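Local coordinates for protein SusD homolog (Bacteroides thetaiotaomicron, PDB 3SGH) that probably binds glycans at the cell surface, as expected of a SusD-like outer-membrane lipoprotein of a gut Bacteroides, at residues Tyr111-Leu116 with Ile123-Met128; Asp74-Arg79 with Ala117-Pro122; His145-Asp150 with Leu193-Arg198; Gly131-Pro136 with Arg461-Asn466. One frame throughout, in Å; residues are numbered along the deposited sequence. Where two conformers were deposited one is given.

In the fold
Interaction 2 opens first, on helix 75-84. It closes a loop to the end of helix 100-120 and the turn after it. Interaction 1 starts within that loop and ends beyond it, so the two cross. They share helix 100-120 and touch where L116 packs on W77. Interaction 4 opens next, at 131-136, and closes only at helix 461-466, far along the chain. Interaction 3 is nested inside this long loop and pairs helix 140-162 with helix 181-198. Y125 to D150 and Y111 to R194 tie interaction 1 to interaction 3. D74 to R461 ties interaction 2 to interaction 4. Interactions 3 and 4 do not touch; their nearest atoms are about 11 Å apart.

Interaction 1 (Tyr111-Leu116 with Ile123-Met128); sequences YGMQLL and IPYTQM
I123 packs against M113 and L116, which lie about one turn apart on helix 100-120. Its two branches divide the work. CD1 of I123 sits 3.9 Å from M113 CB and also reaches the selenium of M113, a selenomethionine. CG2 of I123 lies 3.9 Å from L116 CG and nearly as close to CD2 of that leucine. CG1 of I123 stands between its backbone N and carbonyl carbon (chi1 58°). This rotation turns CD1 to M113 while CG2 stays against L116. With an alanine here both branches are gone, and a gap would probably open beside M113 and L116. P124 serves a different neighbour and rests on W77 and Y81 of helix 75-84. Y125 then returns to helix 100-120. Its ring carbon CE1 is 4.2 Å from M113 CB, in an oblique approach. The same ring has a cation-pi contact with R109, and its OH is hydrogen-bonded to D150 on helix 140-162. At T126 the chain is inside a type I turn that runs from Y125 to M128, and T126 OG1 is bonded to D138. No hydrogen bond joins the two segments, and all four touching residues are buried. The loop is therefore held to the helix of this alpha-alpha superhelix by apolar contact. The polar anchors, such as the Y125 hydroxyl, are met by neighbouring parts of the fold.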
loop_
_atom_site.group_PDB
_atom_site.type_symbol
_atom_site.label_atom_id
_atom_site.label_comp_id
_atom_site.label_asym_id
_atom_site.label_seq_id
_atom_site.Cartn_x
_atom_site.Cartn_y
_atom_site.Cartn_z
ATOM N N TYR A 111 -2.285 4.554 -11.256
ATOM C CA TYR A 111 -2.492 3.946 -9.908
ATOM C C TYR A 111 -1.962 2.503 -9.893
ATOM O O TYR A 111 -1.213 2.074 -8.985
ATOM C CB TYR A 111 -3.972 3.958 -9.443
ATOM C CG TYR A 111 -4.030 3.693 -7.956
ATOM C CD1 TYR A 111 -4.105 2.377 -7.435
ATOM C CD2 TYR A 111 -3.926 4.746 -7.062
ATOM C CE1 TYR A 111 -4.094 2.172 -6.046
ATOM C CE2 TYR A 111 -3.928 4.541 -5.700
ATOM C CZ TYR A 111 -4.017 3.260 -5.202
ATOM O OH TYR A 111 -3.970 3.088 -3.833
ATOM N N GLY A 112 -2.297 1.779 -10.936
ATOM C CA GLY A 112 -1.954 0.388 -11.028
ATOM C C GLY A 112 -0.477 0.196 -11.250
ATOM O O GLY A 112 0.138 -0.706 -10.680
HETATM N N MSE A 113 0.085 1.024 -12.124
HETATM C CA MSE A 113 1.467 0.860 -12.504
HETATM C C MSE A 113 2.435 1.428 -11.462
HETATM O O MSE A 113 3.579 0.964 -11.374
HETATM C CB MSE A 113 1.723 1.448 -13.879
HETATM C CG MSE A 113 0.950 0.640 -14.976
HETATM SE SE MSE A 113 1.495 -1.229 -15.052
HETATM C CE MSE A 113 -0.197 -2.072 -14.751
ATOM N N GLN A 114 2.019 2.415 -10.673
ATOM C CA GLN A 114 2.890 2.878 -9.584
ATOM C C GLN A 114 3.025 1.787 -8.528
ATOM O O GLN A 114 4.087 1.609 -7.966
ATOM C CB GLN A 114 2.433 4.207 -8.984
ATOM C CG GLN A 114 1.086 4.275 -8.298
ATOM C CD GLN A 114 1.056 3.687 -6.884
ATOM O OE1 GLN A 114 2.018 3.807 -6.151
ATOM N NE2 GLN A 114 -0.064 3.043 -6.522
ATOM N N LEU A 115 1.943 1.032 -8.309
ATOM C CA LEU A 115 2.002 -0.148 -7.476
ATOM C C LEU A 115 2.956 -1.191 -8.049
ATOM O O LEU A 115 3.812 -1.703 -7.334
ATOM C CB LEU A 115 0.626 -0.762 -7.262
ATOM C CG LEU A 115 0.536 -2.055 -6.441
ATOM C CD1 LEU A 115 1.244 -1.920 -5.125
ATOM C CD2 LEU A 115 -0.953 -2.454 -6.280
ATOM N N LEU A 116 2.857 -1.470 -9.347
ATOM C CA LEU A 116 3.683 -2.530 -9.922
ATOM C C LEU A 116 5.155 -2.083 -9.923
ATOM O O LEU A 116 6.060 -2.878 -9.647
ATOM C CB LEU A 116 3.166 -2.918 -11.319
ATOM C CG LEU A 116 3.851 -4.137 -11.957
ATOM C CD1 LEU A 116 3.777 -5.378 -11.017
ATOM C CD2 LEU A 116 3.281 -4.443 -13.394
ATOM N N ILE A 123 9.332 -1.500 -15.496
ATOM C CA ILE A 123 8.203 -2.088 -16.193
ATOM C C ILE A 123 8.130 -1.455 -17.568
ATOM O O ILE A 123 8.571 -0.339 -17.751
ATOM C CB ILE A 123 6.877 -1.793 -15.454
ATOM C CG1 ILE A 123 6.649 -0.283 -15.291
ATOM C CG2 ILE A 123 6.762 -2.564 -14.082
ATOM C CD1 ILE A 123 5.246 0.107 -14.775
ATOM N N PRO A 124 7.466 -2.111 -18.525
ATOM C CA PRO A 124 7.113 -1.397 -19.753
ATOM C C PRO A 124 6.030 -0.361 -19.469
ATOM O O PRO A 124 5.088 -0.634 -18.693
ATOM C CB PRO A 124 6.571 -2.506 -20.682
ATOM C CG PRO A 124 6.772 -3.788 -19.984
ATOM C CD PRO A 124 6.990 -3.499 -18.519
ATOM N N TYR A 125 6.150 0.808 -20.076
ATOM C CA TYR A 125 5.184 1.869 -19.860
ATOM C C TYR A 125 5.182 2.816 -21.072
ATOM O O TYR A 125 4.262 2.726 -21.900
ATOM C CB TYR A 125 5.421 2.565 -18.498
ATOM C CG TYR A 125 4.357 3.583 -18.128
ATOM C CD1 TYR A 125 3.231 3.212 -17.410
ATOM C CD2 TYR A 125 4.470 4.909 -18.540
ATOM C CE1 TYR A 125 2.231 4.129 -17.088
ATOM C CE2 TYR A 125 3.445 5.846 -18.222
ATOM C CZ TYR A 125 2.335 5.422 -17.502
ATOM O OH TYR A 125 1.331 6.296 -17.199
ATOM N N THR A 126 6.224 3.616 -21.232
ATOM C CA THR A 126 6.286 4.619 -22.308
ATOM C C THR A 126 6.260 4.014 -23.696
ATOM O O THR A 126 5.682 4.598 -24.615
ATOM C CB THR A 126 7.512 5.524 -22.181
ATOM O OG1 THR A 126 8.699 4.748 -22.297
ATOM C CG2 THR A 126 7.538 6.233 -20.834
ATOM N N GLN A 127 6.842 2.826 -23.826
ATOM C CA GLN A 127 7.049 2.182 -25.123
ATOM C C GLN A 127 5.963 1.175 -25.467
ATOM O O GLN A 127 6.049 0.515 -26.488
ATOM C CB GLN A 127 8.407 1.477 -25.144
ATOM C CG GLN A 127 9.590 2.406 -24.899
ATOM C CD GLN A 127 9.564 3.599 -25.810
ATOM O OE1 GLN A 127 9.802 3.480 -27.017
ATOM N NE2 GLN A 127 9.296 4.767 -25.242
HETATM N N MSE A 128 4.950 1.034 -24.614
HETATM C CA MSE A 128 3.870 0.121 -24.929
HETATM C C MSE A 128 2.983 0.630 -26.040
HETATM O O MSE A 128 2.704 1.842 -26.131
HETATM C CB MSE A 128 3.047 -0.137 -23.721
HETATM C CG MSE A 128 3.836 -0.864 -22.721
HETATM SE SE MSE A 128 2.724 -1.064 -21.214
HETATM C CE MSE A 128 1.640 -2.533 -21.804
#

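Interaction 2 (Asp74-Arg79 with Ala117-Pro122); sequences DSSWGR and ASLQGP
S76 and L119 meet by plain carbon-to-carbon contact. L119 CD1 lies 3.7 Å from S76 CB and is only slightly farther from S76 OG. The hydroxyl of S76 has its own hydrogen bond, to the indole NE1 of W43. The second kind of contact is between two flat groups. The amide of Q120 comes up to the edge of the W77 ring, close to the ring plane. Q120 OE1 is 3.3 Å from W77 CE3, and Q120 NE2 is 3.6 Å from W77 CZ3. The two planes are 22° apart. Such an edge contact would probably favour the amide oxygen beside the ring C-H. These residues join helix 75-84 to the C-terminal end of helix 100-120, two elements of the alpha-alpha superhelix of SusD-like proteins. G121, with positive phi, brings P122 O back to the Q120 amide. That amide is hydrogen-bonded within its own segment. Q120 NE2 donates to P122 O at 2.9 Å, nearly straight at 168°, and P122 O lies in the amide plane. This bond fixes the rotation of the amide against W77. A leucine in place of Q120 would probably leave P122 O without this donor and the turn less firmly held.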
loop_
_atom_site.group_PDB
_atom_site.type_symbol
_atom_site.label_atom_id
_atom_site.label_comp_id
_atom_site.label_asym_id
_atom_site.label_seq_id
_atom_site.Cartn_x
_atom_site.Cartn_y
_atom_site.Cartn_z
ATOM N N ASP A 74 4.786 -14.009 -9.531
ATOM C CA ASP A 74 4.290 -13.416 -10.777
ATOM C C ASP A 74 2.833 -12.988 -10.735
ATOM O O ASP A 74 2.331 -12.415 -11.704
ATOM C CB ASP A 74 4.425 -14.462 -11.912
ATOM C CG ASP A 74 5.891 -14.869 -12.208
ATOM O OD1 ASP A 74 6.840 -14.327 -11.561
ATOM O OD2 ASP A 74 6.086 -15.722 -13.121
ATOM N N SER A 75 2.122 -13.276 -9.656
ATOM C CA SER A 75 0.682 -12.971 -9.615
ATOM C C SER A 75 0.333 -11.508 -9.818
ATOM O O SER A 75 -0.654 -11.161 -10.509
ATOM C CB SER A 75 0.081 -13.453 -8.277
ATOM O OG SER A 75 0.037 -14.860 -8.240
ATOM N N SER A 76 1.069 -10.638 -9.144
ATOM C CA SER A 76 0.743 -9.214 -9.144
ATOM C C SER A 76 0.823 -8.622 -10.543
ATOM O O SER A 76 -0.089 -7.868 -10.957
ATOM C CB SER A 76 1.659 -8.448 -8.177
ATOM O OG SER A 76 1.424 -8.846 -6.826
ATOM N N TRP A 77 1.890 -8.957 -11.266
ATOM C CA TRP A 77 2.029 -8.520 -12.650
ATOM C C TRP A 77 0.803 -8.890 -13.423
ATOM O O TRP A 77 0.196 -8.048 -14.095
ATOM C CB TRP A 77 3.266 -9.127 -13.299
ATOM C CG TRP A 77 3.322 -8.938 -14.784
ATOM C CD1 TRP A 77 2.538 -9.559 -15.683
ATOM C CD2 TRP A 77 4.206 -8.067 -15.552
ATOM N NE1 TRP A 77 2.857 -9.148 -16.966
ATOM C CE2 TRP A 77 3.867 -8.225 -16.909
ATOM C CE3 TRP A 77 5.227 -7.159 -15.219
ATOM C CZ2 TRP A 77 4.552 -7.552 -17.959
ATOM C CZ3 TRP A 77 5.914 -6.481 -16.266
ATOM C CH2 TRP A 77 5.552 -6.672 -17.620
ATOM N N GLY A 78 0.430 -10.162 -13.351
ATOM C CA GLY A 78 -0.698 -10.660 -14.154
ATOM C C GLY A 78 -2.009 -9.990 -13.809
ATOM O O GLY A 78 -2.841 -9.670 -14.689
ATOM N N ARG A 79 -2.193 -9.755 -12.513
ATOM C CA ARG A 79 -3.431 -9.193 -12.046
ATOM C C ARG A 79 -3.583 -7.714 -12.490
ATOM O O ARG A 79 -4.639 -7.310 -13.032
ATOM C CB ARG A 79 -3.492 -9.317 -10.514
ATOM C CG ARG A 79 -4.833 -8.849 -9.880
ATOM C CD ARG A 79 -6.035 -9.610 -10.394
ATOM N NE ARG A 79 -5.966 -11.020 -10.079
ATOM C CZ ARG A 79 -6.922 -11.906 -10.310
ATOM N NH1 ARG A 79 -8.078 -11.525 -10.842
ATOM N NH2 ARG A 79 -6.719 -13.163 -9.972
ATOM N N ALA A 117 5.411 -0.807 -10.215
ATOM C CA ALA A 117 6.787 -0.261 -10.161
ATOM C C ALA A 117 7.359 -0.342 -8.744
ATOM O O ALA A 117 8.553 -0.646 -8.583
ATOM C CB ALA A 117 6.856 1.206 -10.659
ATOM N N SER A 118 6.518 -0.101 -7.746
ATOM C CA SER A 118 6.891 -0.206 -6.320
ATOM C C SER A 118 7.122 -1.657 -5.862
ATOM O O SER A 118 7.709 -1.890 -4.808
ATOM C CB SER A 118 5.849 0.476 -5.460
ATOM O OG SER A 118 5.815 1.872 -5.763
ATOM N N LEU A 119 6.642 -2.618 -6.651
ATOM C CA LEU A 119 6.899 -4.025 -6.434
ATOM C C LEU A 119 8.192 -4.504 -7.129
ATOM O O LEU A 119 9.048 -5.086 -6.474
ATOM C CB LEU A 119 5.700 -4.847 -6.937
ATOM C CG LEU A 119 4.435 -4.769 -6.075
ATOM C CD1 LEU A 119 3.182 -5.341 -6.778
ATOM C CD2 LEU A 119 4.641 -5.532 -4.706
ATOM N N GLN A 120 8.285 -4.356 -8.457
ATOM C CA GLN A 120 9.337 -5.009 -9.221
ATOM C C GLN A 120 10.389 -4.082 -9.803
ATOM O O GLN A 120 11.459 -4.532 -10.172
ATOM C CB GLN A 120 8.750 -5.858 -10.364
ATOM C CG GLN A 120 8.127 -5.109 -11.480
ATOM C CD GLN A 120 7.797 -6.038 -12.628
ATOM O OE1 GLN A 120 7.058 -6.987 -12.451
ATOM N NE2 GLN A 120 8.407 -5.811 -13.786
ATOM N N GLY A 121 10.097 -2.794 -9.865
ATOM C CA GLY A 121 11.032 -1.831 -10.434
ATOM C C GLY A 121 10.723 -1.532 -11.889
ATOM O O GLY A 121 9.596 -1.110 -12.203
ATOM N N PRO A 122 11.700 -1.764 -12.801
ATOM C CA PRO A 122 11.390 -1.487 -14.207
ATOM C C PRO A 122 10.113 -2.199 -14.685
ATOM O O PRO A 122 9.876 -3.349 -14.349
ATOM C CB PRO A 122 12.606 -2.054 -14.952
ATOM C CG PRO A 122 13.706 -1.978 -14.020
ATOM C CD PRO A 122 13.085 -2.245 -12.641
#

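Interaction 3 (His145-Asp150 with Leu193-Arg198); sequences HAMFDD and LRMAIR
M195 and F148 form the tight part of this contact. Both methionines here, M147 and M195, are selenomethionines. M195 CE stands over the centre of the F148 ring, 4.0 Å from the centroid and only 4° off the ring normal. This is a CH-pi contact. The selenium lies above the same face, farther off at 5.1 Å from the centroid, so the pair is also a Met-aromatic contact. The M195 chain bends at chi3 (51°), which brings CE back over the ring. M195 CB touches the ring too, 3.5 Å from F148 CZ. At the ring edge, in its plane, the backbone N of A196 is 3.5 Å from F148 CZ. On the M147 side M195 CE also meets M147 CB at 3.9 Å. The looser part is at the A196 methyl, whose CB is 4.4 Å from F148 CZ. F148 and A196 also touch helix 204-217 there. Away from the interface, D149 looks to solvent. Helix 100-120 packs against the two methionines, M113 on M147 and V110 on M195. The axes of 145-150 and 193-198 come within 11.3 Å and run nearly antiparallel, at 159°. Large side chains fill that spacing, in the antiparallel helix packing that builds an alpha-alpha superhelix.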
loop_
_atom_site.group_PDB
_atom_site.type_symbol
_atom_site.label_atom_id
_atom_site.label_comp_id
_atom_site.label_asym_id
_atom_site.label_seq_id
_atom_site.Cartn_x
_atom_site.Cartn_y
_atom_site.Cartn_z
ATOM N N HIS A 145 8.944 9.236 -13.813
ATOM C CA HIS A 145 8.747 10.555 -14.477
ATOM C C HIS A 145 7.600 10.547 -15.493
ATOM O O HIS A 145 6.752 11.476 -15.500
ATOM C CB HIS A 145 10.034 11.045 -15.111
ATOM C CG HIS A 145 11.053 11.523 -14.120
ATOM N ND1 HIS A 145 11.911 12.566 -14.384
ATOM C CD2 HIS A 145 11.374 11.082 -12.885
ATOM C CE1 HIS A 145 12.709 12.750 -13.345
ATOM N NE2 HIS A 145 12.408 11.859 -12.424
ATOM N N ALA A 146 7.529 9.491 -16.312
ATOM C CA ALA A 146 6.427 9.314 -17.250
ATOM C C ALA A 146 5.072 9.286 -16.554
ATOM O O ALA A 146 4.141 9.899 -17.056
ATOM C CB ALA A 146 6.593 8.042 -18.083
HETATM N N MSE A 147 4.982 8.569 -15.420
HETATM C CA MSE A 147 3.732 8.474 -14.665
HETATM C C MSE A 147 3.350 9.831 -14.077
HETATM O O MSE A 147 2.166 10.188 -14.121
HETATM C CB MSE A 147 3.755 7.363 -13.593
HETATM C CG MSE A 147 3.827 5.996 -14.155
HETATM SE SE MSE A 147 3.648 4.623 -12.812
HETATM C CE MSE A 147 5.347 4.994 -11.940
ATOM N N PHE A 148 4.303 10.600 -13.546
ATOM C CA PHE A 148 4.012 11.984 -13.102
ATOM C C PHE A 148 3.453 12.832 -14.267
ATOM O O PHE A 148 2.474 13.562 -14.102
ATOM C CB PHE A 148 5.251 12.683 -12.497
ATOM C CG PHE A 148 5.545 12.316 -11.050
ATOM C CD1 PHE A 148 4.712 12.755 -10.042
ATOM C CD2 PHE A 148 6.652 11.525 -10.712
ATOM C CE1 PHE A 148 4.932 12.441 -8.729
ATOM C CE2 PHE A 148 6.903 11.219 -9.391
ATOM C CZ PHE A 148 6.041 11.677 -8.387
ATOM N N ASP A 149 4.077 12.708 -15.438
ATOM C CA ASP A 149 3.588 13.418 -16.628
ATOM C C ASP A 149 2.135 13.072 -16.988
ATOM O O ASP A 149 1.328 13.970 -17.275
ATOM C CB ASP A 149 4.525 13.206 -17.828
ATOM C CG ASP A 149 5.919 13.806 -17.603
ATOM O OD1 ASP A 149 6.088 14.651 -16.706
ATOM O OD2 ASP A 149 6.854 13.401 -18.339
ATOM N N ASP A 150 1.789 11.786 -16.978
ATOM C CA ASP A 150 0.453 11.380 -17.370
ATOM C C ASP A 150 -0.537 11.825 -16.288
ATOM O O ASP A 150 -1.656 12.264 -16.570
ATOM C CB ASP A 150 0.408 9.877 -17.582
ATOM C CG ASP A 150 1.063 9.449 -18.913
ATOM O OD1 ASP A 150 1.223 10.295 -19.820
ATOM O OD2 ASP A 150 1.380 8.257 -19.051
ATOM N N LEU A 193 1.236 13.351 -4.484
ATOM C CA LEU A 193 2.047 13.563 -3.271
ATOM C C LEU A 193 2.635 12.255 -2.704
ATOM O O LEU A 193 3.827 12.232 -2.313
ATOM C CB LEU A 193 1.237 14.297 -2.211
ATOM C CG LEU A 193 1.929 14.642 -0.913
ATOM C CD1 LEU A 193 3.165 15.501 -1.203
ATOM C CD2 LEU A 193 0.946 15.392 0.010
ATOM N N ARG A 194 1.846 11.184 -2.704
ATOM C CA ARG A 194 2.355 9.831 -2.301
ATOM C C ARG A 194 3.565 9.426 -3.130
ATOM O O ARG A 194 4.629 9.011 -2.600
ATOM C CB ARG A 194 1.291 8.768 -2.465
ATOM C CG ARG A 194 1.799 7.365 -2.126
ATOM C CD ARG A 194 0.812 6.289 -2.601
ATOM N NE ARG A 194 -0.394 6.234 -1.793
ATOM C CZ ARG A 194 -1.410 5.378 -2.027
ATOM N NH1 ARG A 194 -1.367 4.539 -3.066
ATOM N NH2 ARG A 194 -2.472 5.388 -1.271
HETATM N N MSE A 195 3.425 9.577 -4.452
HETATM C CA MSE A 195 4.500 9.254 -5.385
HETATM C C MSE A 195 5.756 10.099 -5.157
HETATM O O MSE A 195 6.904 9.564 -5.143
HETATM C CB MSE A 195 3.974 9.349 -6.840
HETATM C CG MSE A 195 2.863 8.359 -7.063
HETATM SE SE MSE A 195 2.077 8.609 -8.839
HETATM C CE MSE A 195 3.691 8.581 -9.859
ATOM N N ALA A 196 5.551 11.401 -4.951
ATOM C CA ALA A 196 6.630 12.350 -4.717
ATOM C C ALA A 196 7.418 11.955 -3.460
ATOM O O ALA A 196 8.639 11.893 -3.476
ATOM C CB ALA A 196 6.083 13.784 -4.566
ATOM N N ILE A 197 6.712 11.678 -2.367
ATOM C CA ILE A 197 7.363 11.230 -1.119
ATOM C C ILE A 197 8.119 9.918 -1.373
ATOM O O ILE A 197 9.253 9.752 -0.935
ATOM C CB ILE A 197 6.330 11.083 0.047
ATOM C CG1 ILE A 197 5.944 12.508 0.551
ATOM C CG2 ILE A 197 6.896 10.154 1.198
ATOM C CD1 ILE A 197 7.068 13.217 1.400
ATOM N N ARG A 198 7.534 9.028 -2.167
ATOM C CA ARG A 198 8.165 7.715 -2.364
ATOM C C ARG A 198 9.505 7.798 -3.059
ATOM O O ARG A 198 10.427 7.008 -2.728
ATOM C CB ARG A 198 7.255 6.781 -3.109
ATOM C CG ARG A 198 7.880 5.366 -3.156
ATOM C CD ARG A 198 6.956 4.327 -3.242
ATOM N NE ARG A 198 5.971 4.347 -2.183
ATOM C CZ ARG A 198 4.806 3.745 -2.324
ATOM N NH1 ARG A 198 4.544 3.074 -3.458
ATOM N NH2 ARG A 198 3.899 3.794 -1.339
#

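Interaction 4 (Gly131-Pro136 with Arg461-Asn466); sequences GETEAP and RSEYNN
An inverse gamma turn centred on E134 meets N466 at the last turn of the short helix 461-466. The turn is closed by a backbone bond from A135 N to T133 O of 2.8 Å. Direct contact across the segments is light. E134 CG lies 3.5 Å from N466 O. The T133 methyl CG2 is 4.0 Å from the same oxygen and also rests against N466 CB. CG2 is anti to the backbone N of T133 (chi1 -66° for OG1), which turns this methyl, and not the hydroxyl, to the helix. No hydrogen bond passes directly between the two segments. Water 1 joins them. It donates to T133 O at 2.9 Å and to E463 OE2 at 2.6 Å. T133 O thus takes both the turn bond and this water. The other carboxylate oxygen of E463, OE1, is bonded to Y137 and N467, so the group is held at both ends. Water 2 sits 2.7 Å from N466 O and 3.1 Å from E134 OE2. Within the helix, N466 ND2 makes a weak bond back to S462 O. E463 is buried, while T133, E134 and N466 are exposed, and N466 also touches a crystal neighbour. A135 O is bonded to N467, just past the helix. The contact is a water-mediated junction at the surface, between the loop after helix 100-120 and a short helix late in the SusD-like chain.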
loop_
_atom_site.group_PDB
_atom_site.type_symbol
_atom_site.label_atom_id
_atom_site.label_comp_id
_atom_site.label_asym_id
_atom_site.label_seq_id
_atom_site.Cartn_x
_atom_site.Cartn_y
_atom_site.Cartn_z
ATOM N N GLY A 131 -1.891 -3.798 -28.100
ATOM C CA GLY A 131 -1.806 -5.245 -28.424
ATOM C C GLY A 131 -0.439 -5.953 -28.566
ATOM O O GLY A 131 -0.403 -7.176 -28.815
ATOM N N GLU A 132 0.681 -5.227 -28.441
ATOM C CA GLU A 132 2.000 -5.812 -28.722
ATOM C C GLU A 132 2.633 -6.311 -27.417
ATOM O O GLU A 132 2.713 -5.560 -26.432
ATOM C CB GLU A 132 2.889 -4.792 -29.440
ATOM C CG GLU A 132 2.255 -4.156 -30.694
ATOM C CD GLU A 132 3.250 -3.308 -31.526
ATOM O OE1 GLU A 132 4.470 -3.341 -31.238
ATOM O OE2 GLU A 132 2.824 -2.602 -32.476
ATOM N N THR A 133 3.051 -7.581 -27.375
ATOM C CA THR A 133 3.638 -8.126 -26.117
ATOM C C THR A 133 5.069 -7.666 -25.887
ATOM O O THR A 133 5.470 -7.405 -24.732
ATOM C CB THR A 133 3.609 -9.668 -26.063
ATOM O OG1 THR A 133 2.245 -10.096 -25.996
ATOM C CG2 THR A 133 4.395 -10.198 -24.834
ATOM N N GLU A 134 5.838 -7.549 -26.969
ATOM C CA GLU A 134 7.262 -7.350 -26.822
ATOM C C GLU A 134 7.596 -5.886 -26.603
ATOM O O GLU A 134 8.279 -5.286 -27.412
ATOM C CB GLU A 134 8.030 -7.947 -28.014
ATOM C CG GLU A 134 7.836 -9.461 -28.074
ATOM C CD GLU A 134 8.636 -10.172 -29.152
ATOM O OE1 GLU A 134 9.422 -9.511 -29.893
ATOM O OE2 GLU A 134 8.465 -11.417 -29.241
ATOM N N ALA A 135 7.133 -5.300 -25.503
ATOM C CA ALA A 135 7.442 -3.899 -25.236
ATOM C C ALA A 135 8.738 -3.789 -24.458
ATOM O O ALA A 135 8.924 -4.481 -23.463
ATOM C CB ALA A 135 6.322 -3.222 -24.426
ATOM N N PRO A 136 9.610 -2.868 -24.858
ATOM C CA PRO A 136 10.747 -2.532 -24.007
ATOM C C PRO A 136 10.371 -2.000 -22.637
ATOM O O PRO A 136 9.283 -1.390 -22.432
ATOM C CB PRO A 136 11.490 -1.451 -24.818
ATOM C CG PRO A 136 11.134 -1.745 -26.214
ATOM C CD PRO A 136 9.680 -2.167 -26.150
ATOM N N ARG A 461 7.964 -15.072 -15.181
ATOM C CA ARG A 461 8.337 -16.117 -16.117
ATOM C C ARG A 461 7.747 -15.813 -17.477
ATOM O O ARG A 461 8.406 -16.066 -18.501
ATOM C CB ARG A 461 7.936 -17.537 -15.654
ATOM C CG ARG A 461 8.309 -18.615 -16.755
ATOM C CD ARG A 461 8.290 -20.091 -16.320
ATOM N NE ARG A 461 9.430 -20.344 -15.443
ATOM C CZ ARG A 461 10.446 -21.169 -15.674
ATOM N NH1 ARG A 461 10.539 -21.944 -16.778
ATOM N NH2 ARG A 461 11.395 -21.225 -14.748
ATOM N N SER A 462 6.519 -15.279 -17.522
ATOM C CA SER A 462 5.883 -15.030 -18.835
ATOM C C SER A 462 6.673 -13.986 -19.638
ATOM O O SER A 462 6.736 -14.035 -20.875
ATOM C CB SER A 462 4.393 -14.663 -18.675
ATOM O OG SER A 462 4.269 -13.330 -18.186
ATOM N N GLU A 463 7.308 -13.060 -18.944
ATOM C CA GLU A 463 8.139 -12.063 -19.612
ATOM C C GLU A 463 9.477 -12.648 -20.116
ATOM O O GLU A 463 9.942 -12.315 -21.225
ATOM C CB GLU A 463 8.342 -10.857 -18.716
ATOM C CG GLU A 463 7.056 -10.022 -18.616
ATOM C CD GLU A 463 6.845 -9.199 -19.876
ATOM O OE1 GLU A 463 7.620 -8.253 -20.071
ATOM O OE2 GLU A 463 5.924 -9.503 -20.677
ATOM N N TYR A 464 10.111 -13.481 -19.298
ATOM C CA TYR A 464 11.302 -14.173 -19.771
ATOM C C TYR A 464 11.008 -15.066 -21.000
ATOM O O TYR A 464 11.850 -15.247 -21.867
ATOM C CB TYR A 464 11.948 -14.992 -18.656
ATOM C CG TYR A 464 12.780 -14.174 -17.676
ATOM C CD1 TYR A 464 14.087 -13.794 -17.996
ATOM C CD2 TYR A 464 12.278 -13.822 -16.438
ATOM C CE1 TYR A 464 14.852 -13.062 -17.112
ATOM C CE2 TYR A 464 13.033 -13.106 -15.520
ATOM C CZ TYR A 464 14.337 -12.732 -15.863
ATOM O OH TYR A 464 15.121 -12.023 -14.982
ATOM N N ASN A 465 9.797 -15.608 -21.057
ATOM C CA ASN A 465 9.428 -16.550 -22.099
ATOM C C ASN A 465 9.008 -15.842 -23.393
ATOM O O ASN A 465 9.464 -16.239 -24.445
ATOM C CB ASN A 465 8.290 -17.468 -21.573
ATOM C CG ASN A 465 8.806 -18.621 -20.742
ATOM O OD1 ASN A 465 9.998 -18.933 -20.755
ATOM N ND2 ASN A 465 7.895 -19.304 -20.067
ATOM N N ASN A 466 8.207 -14.784 -23.278
ATOM C CA ASN A 466 7.610 -14.080 -24.422
ATOM C C ASN A 466 8.137 -12.696 -24.734
ATOM O O ASN A 466 7.797 -12.124 -25.782
ATOM C CB ASN A 466 6.104 -13.999 -24.232
ATOM C CG ASN A 466 5.492 -15.368 -24.043
ATOM O OD1 ASN A 466 5.493 -16.181 -24.970
ATOM N ND2 ASN A 466 5.005 -15.631 -22.853
HETATM O O HOH W 1 4.703 -7.619 -21.978
HETATM O O HOH W 2 6.036 -12.558 -27.777
#